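Local coordinates for protein-glutamate methylesterase/protein-glutamine glutaminase (Thermotoga maritima, PDB 3SFT) that probably removes methyl groups from methylglutamates of chemoreceptors and deamidates specific receptor glutamines, here represented by its C-terminal catalytic domain, at residues I12-M24 and A155-P167. Sequence-based numbering, arbitrary orientation.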
loop_
_atom_site.group_PDB
_atom_site.type_symbol
_atom_site.label_atom_id
_atom_site.label_comp_id
_atom_site.label_asym_id
_atom_site.label_seq_id
_atom_site.Cartn_x
_atom_site.Cartn_y
_atom_site.Cartn_z
ATOM N N ILE A 12 0.854 -0.000 0.364
ATOM C CA ILE A 12 1.338 0.419 -0.943
ATOM C C ILE A 12 0.263 1.153 -1.720
ATOM O O ILE A 12 -0.885 0.704 -1.780
ATOM C CB ILE A 12 1.762 -0.801 -1.796
ATOM C CG1 ILE A 12 2.743 -1.683 -1.016
ATOM C CG2 ILE A 12 2.363 -0.330 -3.116
ATOM C CD1 ILE A 12 3.330 -2.838 -1.825
ATOM N N GLY A 13 0.652 2.276 -2.316
ATOM C CA GLY A 13 -0.261 3.072 -3.116
ATOM C C GLY A 13 0.281 3.142 -4.529
ATOM O O GLY A 13 1.464 3.411 -4.732
ATOM N N SER A 14 -0.582 2.910 -5.511
ATOM C CA SER A 14 -0.165 2.920 -6.905
ATOM C C SER A 14 -1.295 3.295 -7.856
ATOM O O SER A 14 -2.475 3.163 -7.526
ATOM C CB SER A 14 0.375 1.541 -7.285
ATOM O OG SER A 14 -0.557 0.524 -6.939
ATOM N N SER A 15 -0.920 3.743 -9.051
ATOM C CA SER A 15 -1.888 4.110 -10.063
ATOM C C SER A 15 -1.400 3.687 -11.452
ATOM O O SER A 15 -1.304 2.496 -11.731
ATOM C CB SER A 15 -2.184 5.609 -10.008
ATOM O OG SER A 15 -3.358 5.906 -10.743
ATOM N N THR A 16 -1.091 4.652 -12.319
ATOM C CA THR A 16 -0.628 4.369 -13.676
ATOM C C THR A 16 0.637 3.510 -13.661
ATOM O O THR A 16 1.637 3.869 -13.041
ATOM C CB THR A 16 -0.361 5.675 -14.448
ATOM O OG1 THR A 16 -1.496 6.540 -14.325
ATOM C CG2 THR A 16 -0.122 5.386 -15.916
ATOM N N GLY A 17 0.580 2.366 -14.336
ATOM C CA GLY A 17 1.721 1.464 -14.364
ATOM C C GLY A 17 1.895 0.699 -13.057
ATOM O O GLY A 17 2.881 -0.031 -12.882
ATOM N N GLY A 18 0.924 0.843 -12.153
ATOM C CA GLY A 18 0.976 0.166 -10.865
ATOM C C GLY A 18 1.261 -1.324 -10.950
ATOM O O GLY A 18 2.220 -1.798 -10.339
ATOM N N PRO A 19 0.441 -2.092 -11.691
ATOM C CA PRO A 19 0.620 -3.540 -11.848
ATOM C C PRO A 19 2.013 -3.948 -12.341
ATOM O O PRO A 19 2.566 -4.948 -11.885
ATOM C CB PRO A 19 -0.469 -3.900 -12.851
ATOM C CG PRO A 19 -1.576 -2.958 -12.458
ATOM C CD PRO A 19 -0.836 -1.658 -12.288
ATOM N N ARG A 20 2.573 -3.169 -13.264
ATOM C CA ARG A 20 3.898 -3.448 -13.801
ATOM C C ARG A 20 4.976 -3.363 -12.706
ATOM O O ARG A 20 5.886 -4.190 -12.660
ATOM C CB ARG A 20 4.230 -2.477 -14.943
ATOM C CG ARG A 20 5.471 -2.873 -15.733
ATOM C CD ARG A 20 5.839 -1.857 -16.805
ATOM N NE ARG A 20 6.431 -0.653 -16.230
ATOM C CZ ARG A 20 7.572 -0.100 -16.631
ATOM N NH1 ARG A 20 8.275 -0.632 -17.621
ATOM N NH2 ARG A 20 8.009 1.001 -16.040
ATOM N N SER A 21 4.884 -2.360 -11.836
ATOM C CA SER A 21 5.868 -2.215 -10.763
ATOM C C SER A 21 5.641 -3.220 -9.644
ATOM O O SER A 21 6.599 -3.713 -9.046
ATOM C CB SER A 21 5.876 -0.797 -10.213
ATOM O OG SER A 21 6.454 0.075 -11.163
ATOM N N LEU A 22 4.378 -3.539 -9.386
ATOM C CA LEU A 22 4.027 -4.514 -8.356
ATOM C C LEU A 22 4.560 -5.899 -8.733
ATOM O O LEU A 22 4.890 -6.697 -7.857
ATOM C CB LEU A 22 2.512 -4.553 -8.147
ATOM C CG LEU A 22 1.926 -3.362 -7.380
ATOM C CD1 LEU A 22 0.419 -3.297 -7.565
ATOM C CD2 LEU A 22 2.281 -3.482 -5.910
ATOM N N ASP A 23 4.675 -6.155 -10.038
ATOM C CA ASP A 23 5.198 -7.427 -10.544
ATOM C C ASP A 23 6.655 -7.605 -10.149
ATOM O O ASP A 23 7.145 -8.728 -10.085
ATOM C CB ASP A 23 5.112 -7.498 -12.074
ATOM C CG ASP A 23 3.710 -7.760 -12.581
ATOM O OD1 ASP A 23 2.832 -8.164 -11.788
ATOM O OD2 ASP A 23 3.492 -7.560 -13.792
ATOM N N MET A 24 7.355 -6.488 -9.951
ATOM C CA MET A 24 8.760 -6.505 -9.554
ATOM C C MET A 24 8.901 -6.538 -8.031
ATOM O O MET A 24 10.003 -6.715 -7.510
ATOM C CB MET A 24 9.478 -5.255 -10.073
ATOM C CG MET A 24 9.548 -5.104 -11.582
ATOM S SD MET A 24 10.534 -3.642 -12.065
ATOM C CE MET A 24 9.256 -2.583 -12.736
ATOM N N ALA A 155 9.545 5.718 -1.654
ATOM C CA ALA A 155 8.993 6.247 -2.898
ATOM C C ALA A 155 9.687 5.549 -4.056
ATOM O O ALA A 155 10.893 5.302 -4.001
ATOM C CB ALA A 155 9.213 7.742 -2.985
ATOM N N GLU A 156 8.922 5.206 -5.087
ATOM C CA GLU A 156 9.487 4.537 -6.248
ATOM C C GLU A 156 10.306 5.508 -7.096
ATOM O O GLU A 156 9.866 6.623 -7.395
ATOM C CB GLU A 156 8.393 3.879 -7.097
ATOM C CG GLU A 156 8.950 3.067 -8.285
ATOM C CD GLU A 156 7.876 2.344 -9.097
ATOM O OE1 GLU A 156 6.678 2.500 -8.803
ATOM O OE2 GLU A 156 8.233 1.614 -10.045
ATOM N N ASP A 157 11.521 5.088 -7.434
ATOM C CA ASP A 157 12.437 5.873 -8.251
ATOM C C ASP A 157 11.880 6.006 -9.671
ATOM O O ASP A 157 11.230 5.090 -10.185
ATOM C CB ASP A 157 13.811 5.183 -8.279
ATOM C CG ASP A 157 14.871 6.004 -8.989
ATOM O OD1 ASP A 157 15.678 6.663 -8.302
ATOM O OD2 ASP A 157 14.906 5.987 -10.233
ATOM N N LYS A 158 12.157 7.143 -10.300
ATOM C CA LYS A 158 11.699 7.437 -11.660
ATOM C C LYS A 158 12.062 6.353 -12.679
ATOM O O LYS A 158 11.353 6.152 -13.665
ATOM C CB LYS A 158 12.274 8.784 -12.123
ATOM C CG LYS A 158 11.696 9.284 -13.440
ATOM C CD LYS A 158 12.337 10.593 -13.882
ATOM C CE LYS A 158 11.712 11.106 -15.173
ATOM N NZ LYS A 158 10.288 11.506 -14.994
ATOM N N GLU A 159 13.166 5.654 -12.436
ATOM C CA GLU A 159 13.634 4.597 -13.332
ATOM C C GLU A 159 12.565 3.577 -13.724
ATOM O O GLU A 159 12.356 3.306 -14.910
ATOM C CB GLU A 159 14.816 3.860 -12.696
ATOM C CG GLU A 159 15.372 2.713 -13.539
ATOM C CD GLU A 159 16.422 1.890 -12.808
ATOM O OE1 GLU A 159 17.134 2.434 -11.937
ATOM O OE2 GLU A 159 16.535 0.686 -13.113
ATOM N N THR A 160 11.880 3.027 -12.727
ATOM C CA THR A 160 10.868 2.010 -12.974
ATOM C C THR A 160 9.420 2.496 -13.083
ATOM O O THR A 160 8.517 1.694 -13.303
ATOM C CB THR A 160 10.969 0.885 -11.926
ATOM O OG1 THR A 160 10.913 1.446 -10.609
ATOM C CG2 THR A 160 12.288 0.133 -12.087
ATOM N N CYS A 161 9.205 3.803 -12.955
ATOM C CA CYS A 161 7.859 4.366 -13.044
ATOM C C CYS A 161 7.391 4.604 -14.469
ATOM O O CYS A 161 8.180 4.961 -15.347
ATOM C CB CYS A 161 7.777 5.720 -12.323
ATOM S SG CYS A 161 7.916 5.705 -10.533
ATOM N N VAL A 162 6.096 4.423 -14.689
ATOM C CA VAL A 162 5.509 4.718 -15.984
ATOM C C VAL A 162 5.222 6.223 -15.893
ATOM O O VAL A 162 5.524 6.982 -16.815
ATOM C CB VAL A 162 4.222 3.910 -16.232
ATOM C CG1 VAL A 162 3.569 4.354 -17.531
ATOM C CG2 VAL A 162 4.562 2.425 -16.316
ATOM N N VAL A 163 4.719 6.643 -14.731
ATOM C CA VAL A 163 4.423 8.047 -14.446
ATOM C C VAL A 163 5.023 8.402 -13.080
ATOM O O VAL A 163 4.621 7.867 -12.048
ATOM C CB VAL A 163 2.901 8.348 -14.436
ATOM C CG1 VAL A 163 2.664 9.787 -14.029
ATOM C CG2 VAL A 163 2.300 8.124 -15.820
ATOM N N PHE A 164 5.996 9.304 -13.089
ATOM C CA PHE A 164 6.674 9.728 -11.871
ATOM C C PHE A 164 5.940 10.913 -11.258
ATOM O O PHE A 164 6.484 12.010 -11.183
ATOM C CB PHE A 164 8.117 10.117 -12.210
ATOM C CG PHE A 164 9.004 10.324 -11.011
ATOM C CD1 PHE A 164 9.095 9.356 -10.016
ATOM C CD2 PHE A 164 9.794 11.468 -10.909
ATOM C CE1 PHE A 164 9.962 9.521 -8.945
ATOM C CE2 PHE A 164 10.667 11.639 -9.837
ATOM C CZ PHE A 164 10.749 10.661 -8.854
ATOM N N GLY A 165 4.687 10.704 -10.872
ATOM C CA GLY A 165 3.915 11.776 -10.272
ATOM C C GLY A 165 3.728 11.554 -8.786
ATOM O O GLY A 165 4.184 12.359 -7.975
ATOM N N MET A 166 3.074 10.453 -8.427
ATOM C CA MET A 166 2.827 10.132 -7.024
ATOM C C MET A 166 4.100 10.061 -6.184
ATOM O O MET A 166 4.164 10.668 -5.115
ATOM C CB MET A 166 1.971 8.863 -6.894
ATOM C CG MET A 166 0.523 9.092 -7.354
ATOM S SD MET A 166 -0.596 7.668 -7.371
ATOM C CE MET A 166 0.405 6.408 -6.564
ATOM N N PRO A 167 5.138 9.338 -6.660
ATOM C CA PRO A 167 6.378 9.258 -5.879
ATOM C C PRO A 167 7.059 10.627 -5.780
ATOM O O PRO A 167 7.561 11.012 -4.716
ATOM C CB PRO A 167 7.235 8.288 -6.694
ATOM C CG PRO A 167 6.221 7.429 -7.397
ATOM C CD PRO A 167 5.206 8.449 -7.836
HETATM O O HOH W 1 10.097 2.828 -16.592
#
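The type II turn Ser15-Gly18, with Gly17 at the N-cap of helix 18-22, runs against the loop 160-163, Gly17 CA and Val162 CA being 5.2 Å apart. Glycine suits this place: its phi is positive, and a side chain would run into Val162 CG2, the branch packed 3.6 Å from Gly17 CA. Beyond the turn, Glu156 reaches across fully extended, CG anti to the backbone N (chi1 -176°), and its buried OE2 takes two short hydroxyl side chains as donors: Ser21 OG at 2.6 Å on the syn lone pair, Thr160 OG1 at 2.7 Å on the anti one. OE1 accepts from the backbone N of Thr133. With an alanine at position 156 both hydroxyls would probably lose their shared acceptor, and Thr133 N its own. Arg20 crosses Val162, its NH2 making a weak, bent bond (117°) to Thr160 O and another to an edge-on water that also donates to Glu159 O and Cys161 O. The flexible chain of Met166 places CE 3.6 Å from Ser14 CA and SD beside Ser15 CB, while Thr16 CG2 meets Val163 CG2. The segments following strands 9-14 and 152-156 thus meet at the C-terminal edge of a parallel, doubly wound α/β sheet, beside Ser15, the predicted nucleophile, with His42 close by.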